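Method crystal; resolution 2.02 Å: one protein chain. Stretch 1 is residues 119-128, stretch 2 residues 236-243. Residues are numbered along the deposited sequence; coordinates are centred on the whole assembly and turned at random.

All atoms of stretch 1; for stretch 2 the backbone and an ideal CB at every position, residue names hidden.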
ATOM      1  N   GLY B 119       9.351  35.346  -2.398  1.00 20.74           N
ATOM      2  CA  GLY B 119       8.199  34.911  -1.613  1.00 19.80           C
ATOM      3  C   GLY B 119       8.601  34.100  -0.395  1.00 20.54           C
ATOM      4  O   GLY B 119       9.590  34.415   0.278  1.00 20.80           O
ATOM      5  N   ALA B 120       7.853  33.036  -0.128  1.00 19.87           N
ATOM      6  CA  ALA B 120       7.990  32.277   1.143  1.00 20.28           C
ATOM      7  C   ALA B 120       9.400  31.756   1.436  1.00 20.73           C
ATOM      8  O   ALA B 120       9.731  31.478   2.605  1.00 21.26           O
ATOM      9  CB  ALA B 120       6.980  31.111   1.178  1.00 20.07           C
ATOM     10  N   ALA B 121      10.223  31.571   0.405  1.00 19.82           N
ATOM     11  CA  ALA B 121      11.555  31.015   0.613  1.00 19.44           C
ATOM     12  C   ALA B 121      12.677  32.045   0.400  1.00 20.31           C
ATOM     13  O   ALA B 121      13.853  31.686   0.288  1.00 19.00           O
ATOM     14  CB  ALA B 121      11.784  29.755  -0.256  1.00 18.65           C
ATOM     15  N   GLN B 122      12.314  33.323   0.331  1.00 22.03           N
ATOM     16  CA  GLN B 122      13.324  34.368   0.171  1.00 23.90           C
ATOM     17  C   GLN B 122      14.331  34.244   1.326  1.00 25.03           C
ATOM     18  O   GLN B 122      13.945  34.109   2.505  1.00 26.52           O
ATOM     19  CB  GLN B 122      12.674  35.753   0.127  1.00 23.75           C
ATOM     20  CG  GLN B 122      13.653  36.830  -0.277  1.00 27.31           C
ATOM     21  CD  GLN B 122      13.012  38.215  -0.457  1.00 32.63           C
ATOM     22  OE1 GLN B 122      11.855  38.458  -0.095  1.00 35.73           O
ATOM     23  NE2 GLN B 122      13.778  39.123  -1.059  1.00 36.58           N
ATOM     24  N   GLY B 123      15.609  34.220   0.965  1.00 25.87           N
ATOM     25  CA  GLY B 123      16.723  34.079   1.916  1.00 26.54           C
ATOM     26  C   GLY B 123      17.415  32.731   1.767  1.00 26.44           C
ATOM     27  O   GLY B 123      18.591  32.613   2.076  1.00 26.28           O
ATOM     28  N   GLU B 124      16.684  31.720   1.279  1.00 25.79           N
ATOM     29  CA  GLU B 124      17.254  30.377   1.096  1.00 25.46           C
ATOM     30  C   GLU B 124      18.158  30.296  -0.122  1.00 25.76           C
ATOM     31  O   GLU B 124      18.003  31.087  -1.054  1.00 24.70           O
ATOM     32  CB  GLU B 124      16.133  29.335   0.983  1.00 25.15           C
ATOM     33  CG  GLU B 124      15.238  29.282   2.188  1.00 24.48           C
ATOM     34  CD  GLU B 124      16.006  29.056   3.483  1.00 26.17           C
ATOM     35  OE1 GLU B 124      15.702  29.772   4.463  1.00 25.55           O
ATOM     36  OE2 GLU B 124      16.869  28.159   3.537  1.00 24.24           O
ATOM     37  N   GLU B 125      19.067  29.316  -0.086  1.00 25.55           N
ATOM     38  CA  GLU B 125      19.847  28.866  -1.221  1.00 27.56           C
ATOM     39  C   GLU B 125      19.068  27.871  -2.087  1.00 26.37           C
ATOM     40  O   GLU B 125      19.179  27.895  -3.305  1.00 26.57           O
ATOM     41  CB  GLU B 125      21.116  28.149  -0.742  1.00 28.20           C
ATOM     42  CG  GLU B 125      22.175  29.070  -0.157  1.00 36.72           C
ATOM     43  CD  GLU B 125      22.516  30.171  -1.122  1.00 43.40           C
ATOM     44  OE1 GLU B 125      23.103  29.838  -2.192  1.00 46.48           O
ATOM     45  OE2 GLU B 125      22.149  31.337  -0.831  1.00 45.55           O
ATOM     46  N   SER B 126      18.324  26.977  -1.441  1.00 23.96           N
ATOM     47  CA  SER B 126      17.563  25.956  -2.156  1.00 22.62           C
ATOM     48  C   SER B 126      16.171  25.914  -1.562  1.00 22.42           C
ATOM     49  O   SER B 126      15.967  26.209  -0.364  1.00 22.23           O
ATOM     50  CB  SER B 126      18.257  24.570  -2.126  1.00 22.81           C
ATOM     51  OG  SER B 126      18.180  23.943  -0.831  1.00 21.40           O
ATOM     52  N   SER B 127      15.196  25.595  -2.399  1.00 21.79           N
ATOM     53  CA  SER B 127      13.868  25.353  -1.899  1.00 21.33           C
ATOM     54  C   SER B 127      13.126  24.363  -2.800  1.00 22.07           C
ATOM     55  O   SER B 127      13.555  24.030  -3.918  1.00 20.62           O
ATOM     56  CB  SER B 127      13.082  26.669  -1.716  1.00 21.90           C
ATOM     57  OG  SER B 127      12.938  27.333  -2.959  1.00 21.62           O
ATOM     58  N   LEU B 128      11.985  23.925  -2.302  1.00 21.36           N
ATOM     59  CA  LEU B 128      11.194  22.942  -2.986  1.00 21.44           C
ATOM     60  C   LEU B 128       9.777  23.462  -2.904  1.00 21.24           C
ATOM     61  O   LEU B 128       9.319  23.846  -1.836  1.00 20.90           O
ATOM     62  CB  LEU B 128      11.362  21.653  -2.202  1.00 23.65           C
ATOM     63  CG  LEU B 128      10.704  20.322  -2.432  1.00 27.47           C
ATOM     64  CD1 LEU B 128       9.255  20.494  -2.701  1.00 28.80           C
ATOM     65  CD2 LEU B 128      11.441  19.468  -3.467  1.00 29.11           C
ATOM     66  N   UNK B 236      16.162  15.889  -1.710  1.00 19.36           N
ATOM     67  CA  UNK B 236      16.698  17.215  -1.987  1.00 19.12           C
ATOM     68  C   UNK B 236      17.286  17.973  -0.801  1.00 19.96           C
ATOM     69  O   UNK B 236      18.168  18.803  -1.022  1.00 20.55           O
ATOM     70  CB  UNK B 236      15.587  18.069  -2.601  1.00 19.12           C
ATOM     71  N   UNK B 237      16.775  17.735   0.426  1.00 18.89           N
ATOM     72  CA  UNK B 237      17.222  18.432   1.653  1.00 20.19           C
ATOM     73  C   UNK B 237      17.210  19.951   1.407  1.00 20.16           C
ATOM     74  O   UNK B 237      18.249  20.613   1.530  1.00 19.77           O
ATOM     75  CB  UNK B 237      18.619  17.967   2.068  1.00 20.19           C
ATOM     76  N   UNK B 238      16.034  20.502   1.030  1.00 19.92           N
ATOM     77  CA  UNK B 238      15.951  21.903   0.638  1.00 19.77           C
ATOM     78  C   UNK B 238      15.967  22.806   1.869  1.00 20.05           C
ATOM     79  O   UNK B 238      15.622  22.357   2.961  1.00 21.00           O
ATOM     80  CB  UNK B 238      14.689  22.154  -0.190  1.00 19.77           C
ATOM     81  N   UNK B 239      16.351  24.064   1.707  1.00 20.07           N
ATOM     82  CA  UNK B 239      16.317  25.028   2.813  1.00 20.00           C
ATOM     83  C   UNK B 239      14.921  25.063   3.434  1.00 21.16           C
ATOM     84  O   UNK B 239      14.761  24.931   4.644  1.00 20.16           O
ATOM     85  CB  UNK B 239      16.720  26.423   2.329  1.00 20.00           C
ATOM     86  N   UNK B 240      13.914  25.185   2.572  1.00 21.02           N
ATOM     87  CA  UNK B 240      12.517  25.385   2.959  1.00 20.82           C
ATOM     88  C   UNK B 240      11.668  24.630   1.940  1.00 20.65           C
ATOM     89  O   UNK B 240      12.043  24.499   0.759  1.00 19.76           O
ATOM     90  CB  UNK B 240      12.146  26.868   3.014  1.00 20.82           C
ATOM     91  N   UNK B 241      10.514  24.164   2.405  1.00 19.37           N
ATOM     92  CA  UNK B 241       9.479  23.623   1.535  1.00 18.71           C
ATOM     93  C   UNK B 241       8.336  24.634   1.439  1.00 18.70           C
ATOM     94  O   UNK B 241       7.824  25.126   2.474  1.00 19.28           O
ATOM     95  CB  UNK B 241       8.976  22.274   2.053  1.00 18.71           C
ATOM     96  N   UNK B 242       7.912  24.945   0.219  1.00 18.56           N
ATOM     97  CA  UNK B 242       6.817  25.915   0.029  1.00 18.23           C
ATOM     98  C   UNK B 242       5.618  25.205  -0.591  1.00 18.85           C
ATOM     99  O   UNK B 242       5.783  24.469  -1.574  1.00 18.88           O
ATOM    100  CB  UNK B 242       7.261  27.084  -0.853  1.00 18.23           C
ATOM    101  N   UNK B 243       4.433  25.408  -0.012  1.00 18.75           N
ATOM    102  CA  UNK B 243       3.213  24.804  -0.543  1.00 19.07           C
ATOM    103  C   UNK B 243       2.230  25.879  -0.983  1.00 19.28           C
ATOM    104  O   UNK B 243       1.833  26.751  -0.193  1.00 19.02           O
ATOM    105  CB  UNK B 243       2.566  23.891   0.500  1.00 19.07           C
TER

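At position 236 the CA-to-CB bond points toward stretch 1, and the ideal CB lies 4.5 Å from Leu-128 CD2. An apolar side chain, aliphatic or aromatic, would suit this neighbour. The residue is Phe-236, whose CD2 packs 3.7 Å from Leu-128 CD2, while its carbonyl O accepts a hydrogen bond from water 1 (2.8 Å), which is also bonded to Ser-126 OG (2.9 Å).

Position 237 has positive phi (50/58), a conformation most comfortable for glycine, asparagine or aspartate, and its CB points away from stretch 1. It is Asp-237, the first residue to leave the helix, with its carboxylate bonded elsewhere in the structure.

The CB of position 238 points toward stretch 1, ending 3.7 Å from Ser-127 CA and 3.9 Å from Leu-128 N. With phi of -77° and psi of 157°, proline is allowed, as are small or medium apolar residues. Pro-238 is found, and its CG packs 3.9 Å from Leu-128 CB.

Position 239 is the most restrictive. An ideal CB would stand 2.1 Å from Glu-124 OE2 and 2.8 Å from Ser-126 O, both clashes, so only glycine fits the surroundings as they stand, although phi/psi of -54/-49 would admit any L-residue. Gly-239 lets Glu-124 OE2 approach its CA to 3.3 Å. Its N donates to Ser-126 OG (3.1 Å) and, weakly, to Ser-126 O (3.0 Å).

From here the backbone is extended. The CB of position 240 lies 4.0 Å from Glu-124 CG and 4.4 Å from Ala-121 CB, a mainly aliphatic setting suited to valine, isoleucine or perhaps threonine. Val-240 places CG2 3.7 Å from Glu-124 CG and CG1 4.1 Å from Ala-121 CB; its O accepts from Leu-128 N (3.1 Å).

Position 241 pairs with Leu-128 in a parallel bridge, their side chains on the same sheet face. A beta-branched or other aliphatic residue would suit it. Val-241 makes a modest contact, CG1 to Leu-128 CD1 at 4.4 Å, and its CA approaches Leu-128 O to 3.4 Å in a CA-H...O contact.

At position 242 the CB turns toward stretch 1, 4.5 Å from Ala-120 CB. The two alanine methyls leave room for a compact branched apolar side chain. Val-242 sets CG1 3.8 Å from Ala-120 CB and CG2 3.8 Å from Ala-121 CB, while its N donates a short, nearly straight bond to Leu-128 O (2.7 Å).

Position 243 points away, so stretch 1 sets no preference; extended angles favour a strand former, and Leu-243 occupies it.

Stretch 2, residues 236-243: FDPGVVVL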
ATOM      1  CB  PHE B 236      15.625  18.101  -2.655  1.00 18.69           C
ATOM      2  CG  PHE B 236      15.234  17.660  -4.022  1.00 20.08           C
ATOM      3  CD1 PHE B 236      16.023  17.987  -5.130  1.00 20.66           C
ATOM      4  CD2 PHE B 236      14.049  16.934  -4.228  1.00 20.97           C
ATOM      5  CE1 PHE B 236      15.647  17.596  -6.420  1.00 18.31           C
ATOM      6  CE2 PHE B 236      13.674  16.534  -5.518  1.00 20.20           C
ATOM      7  CZ  PHE B 236      14.474  16.854  -6.612  1.00 20.85           C
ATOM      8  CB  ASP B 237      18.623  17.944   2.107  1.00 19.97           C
ATOM      9  CG  ASP B 237      19.068  18.543   3.463  1.00 23.35           C
ATOM     10  OD1 ASP B 237      18.211  19.000   4.257  1.00 24.32           O
ATOM     11  OD2 ASP B 237      20.286  18.528   3.731  1.00 25.44           O
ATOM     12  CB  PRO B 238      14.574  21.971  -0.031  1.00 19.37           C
ATOM     13  CG  PRO B 238      13.751  20.960   0.755  1.00 20.31           C
ATOM     14  CD  PRO B 238      14.716  19.827   0.969  1.00 19.60           C
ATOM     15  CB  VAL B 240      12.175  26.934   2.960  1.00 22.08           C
ATOM     16  CG1 VAL B 240      10.712  27.231   2.835  1.00 23.02           C
ATOM     17  CG2 VAL B 240      12.723  27.604   4.259  1.00 20.96           C
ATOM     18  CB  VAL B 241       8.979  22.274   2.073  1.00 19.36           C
ATOM     19  CG1 VAL B 241       7.815  21.753   1.220  1.00 19.88           C
ATOM     20  CG2 VAL B 241      10.148  21.282   2.109  1.00 15.52           C
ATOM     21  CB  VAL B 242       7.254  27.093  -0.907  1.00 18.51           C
ATOM     22  CG1 VAL B 242       6.105  28.156  -1.078  1.00 18.84           C
ATOM     23  CG2 VAL B 242       8.511  27.772  -0.384  1.00 15.50           C
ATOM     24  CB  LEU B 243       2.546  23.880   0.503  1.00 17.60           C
ATOM     25  CG  LEU B 243       1.239  23.164   0.131  1.00 18.19           C
ATOM     26  CD1 LEU B 243       1.462  22.194  -1.020  1.00 16.65           C
ATOM     27  CD2 LEU B 243       0.667  22.400   1.347  1.00 18.11           C
TER
HETATM   28  O   HOH W   1      19.008  21.357  -1.751  1.00 21.11           O
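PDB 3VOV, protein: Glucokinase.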